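Local structure of putative transcriptional coactivator P15 (Enterobacteria phage t5, 4BG7) at residues Ile80-Ser84 against Glu85-Glu89. The protein probably binds DNA as a dimeric phage homolog of the eukaryotic transcription coactivator PC4 and is implicated in recombination-dependent DNA replication. Residues are numbered along the deposited sequence; the frame is centred on the assembly and turned at random.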
loop_
_atom_site.group_PDB
_atom_site.type_symbol
_atom_site.label_atom_id
_atom_site.label_comp_id
_atom_site.label_asym_id
_atom_site.label_seq_id
_atom_site.Cartn_x
_atom_site.Cartn_y
_atom_site.Cartn_z
ATOM N N ILE A 80 11.104 -7.336 -2.422
ATOM C CA ILE A 80 11.548 -6.350 -3.388
ATOM C C ILE A 80 12.713 -5.617 -2.734
ATOM O O ILE A 80 13.748 -5.351 -3.400
ATOM C CB ILE A 80 10.378 -5.389 -3.845
ATOM C CG1 ILE A 80 9.476 -6.149 -4.832
ATOM C CG2 ILE A 80 10.969 -4.105 -4.454
ATOM C CD1 ILE A 80 8.153 -5.481 -5.177
ATOM N N LEU A 81 12.578 -5.290 -1.457
ATOM C CA LEU A 81 13.643 -4.594 -0.762
ATOM C C LEU A 81 14.928 -5.424 -0.676
ATOM O O LEU A 81 16.045 -4.868 -0.819
ATOM C CB LEU A 81 13.231 -4.073 0.595
ATOM C CG LEU A 81 12.073 -3.004 0.581
ATOM C CD1 LEU A 81 11.684 -2.753 2.026
ATOM C CD2 LEU A 81 12.489 -1.716 -0.129
ATOM N N SER A 82 14.783 -6.722 -0.407
ATOM C CA SER A 82 15.957 -7.655 -0.378
ATOM C C SER A 82 16.684 -7.731 -1.695
ATOM O O SER A 82 17.899 -7.630 -1.740
ATOM C CB SER A 82 15.463 -9.082 -0.038
ATOM O OG SER A 82 15.058 -9.005 1.314
ATOM N N GLU A 83 15.940 -7.957 -2.775
ATOM C CA GLU A 83 16.517 -7.963 -4.110
ATOM C C GLU A 83 17.246 -6.643 -4.450
ATOM O O GLU A 83 18.324 -6.641 -5.056
ATOM C CB GLU A 83 15.461 -8.288 -5.116
ATOM C CG GLU A 83 15.185 -9.773 -5.104
ATOM C CD GLU A 83 14.009 -10.145 -5.969
ATOM O OE1 GLU A 83 14.014 -9.763 -7.166
ATOM O OE2 GLU A 83 13.074 -10.807 -5.444
ATOM N N SER A 84 16.696 -5.528 -3.978
ATOM C CA SER A 84 17.398 -4.246 -4.022
ATOM C C SER A 84 18.533 -4.140 -3.018
ATOM O O SER A 84 19.264 -3.165 -3.051
ATOM C CB SER A 84 16.410 -3.123 -3.799
ATOM O OG SER A 84 15.421 -3.221 -4.840
ATOM N N GLU A 85 18.668 -5.116 -2.118
ATOM C CA GLU A 85 19.753 -5.130 -1.101
ATOM C C GLU A 85 19.723 -3.945 -0.155
ATOM O O GLU A 85 20.768 -3.454 0.358
ATOM C CB GLU A 85 21.143 -5.266 -1.798
ATOM C CG GLU A 85 21.102 -6.430 -2.794
ATOM C CD GLU A 85 22.431 -6.704 -3.433
ATOM O OE1 GLU A 85 23.309 -5.865 -3.264
ATOM O OE2 GLU A 85 22.594 -7.757 -4.063
ATOM N N VAL A 86 18.526 -3.459 0.151
ATOM C CA VAL A 86 18.416 -2.371 1.116
ATOM C C VAL A 86 17.521 -2.700 2.345
ATOM O O VAL A 86 17.174 -1.844 3.094
ATOM C CB VAL A 86 17.871 -1.117 0.379
ATOM C CG1 VAL A 86 16.469 -1.365 -0.156
ATOM C CG2 VAL A 86 17.888 0.074 1.283
ATOM N N LEU A 87 17.074 -3.932 2.499
ATOM C CA LEU A 87 16.067 -4.182 3.565
ATOM C C LEU A 87 16.483 -3.767 4.967
ATOM O O LEU A 87 15.726 -3.118 5.757
ATOM C CB LEU A 87 15.657 -5.629 3.531
ATOM C CG LEU A 87 14.589 -6.028 4.568
ATOM C CD1 LEU A 87 13.310 -5.200 4.376
ATOM C CD2 LEU A 87 14.331 -7.483 4.301
ATOM N N HIS A 88 17.729 -4.078 5.339
ATOM C CA HIS A 88 18.182 -3.667 6.673
ATOM C C HIS A 88 18.135 -2.172 6.913
ATOM O O HIS A 88 17.737 -1.730 7.972
ATOM C CB HIS A 88 19.616 -4.202 6.925
ATOM C CG HIS A 88 20.216 -3.732 8.224
ATOM N ND1 HIS A 88 20.232 -4.493 9.328
ATOM C CD2 HIS A 88 20.864 -2.521 8.563
ATOM C CE1 HIS A 88 20.833 -3.829 10.342
ATOM N NE2 HIS A 88 21.220 -2.604 9.873
ATOM N N GLU A 89 18.560 -1.376 5.934
ATOM C CA GLU A 89 18.575 0.101 6.101
ATOM C C GLU A 89 17.091 0.595 6.222
ATOM O O GLU A 89 16.757 1.374 7.129
ATOM C CB GLU A 89 19.269 0.787 4.878
ATOM C CG GLU A 89 19.444 2.326 4.978
ATOM C CD GLU A 89 19.934 2.825 6.353
ATOM O OE1 GLU A 89 21.073 2.515 6.757
ATOM O OE2 GLU A 89 19.191 3.549 7.054
HETATM O O HOH W 1 18.429 -6.427 1.496
#
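The backbone N of Val-86 reaches back to Leu-81 O at 3.0 Å, in a nearly straight bond (168°). Glu-85 N bonds to Ser-82 O at 2.7 Å, but approaches from above the carbonyl plane. With Glu-85 at positive phi (61°), these two bonds make a Schellman motif that closes helix 67-83. Val-86 then holds the N-cap position of helix 87-98, so the corner between the two helices is very short. A water accepts from Leu-87 N at 3.0 Å and donates weakly to Ser-82 O, bridging the turn.

Leu-81 packs against both Val-86 and Leu-87 across the turn. Leu-81 CD1 meets Leu-87 CD1 at 3.8 Å, and the two side chains cross at about a right angle. The other methyl, Leu-81 CD2, lies 4.0 Å from Val-86 CG1. That valine methyl sits between its own backbone N and carbonyl carbon (chi1 63°), which turns it back over the end of the first helix. Tyr-65 of the second subunit packs on Leu-81 and hydrogen-bonds Ser-84 OG, while Leu-67 of that subunit packs on Val-86. Ser-82 OG bonds back to Thr-78 O, and Leu-87 CD2 touches this hydroxyl oxygen at 3.4 Å.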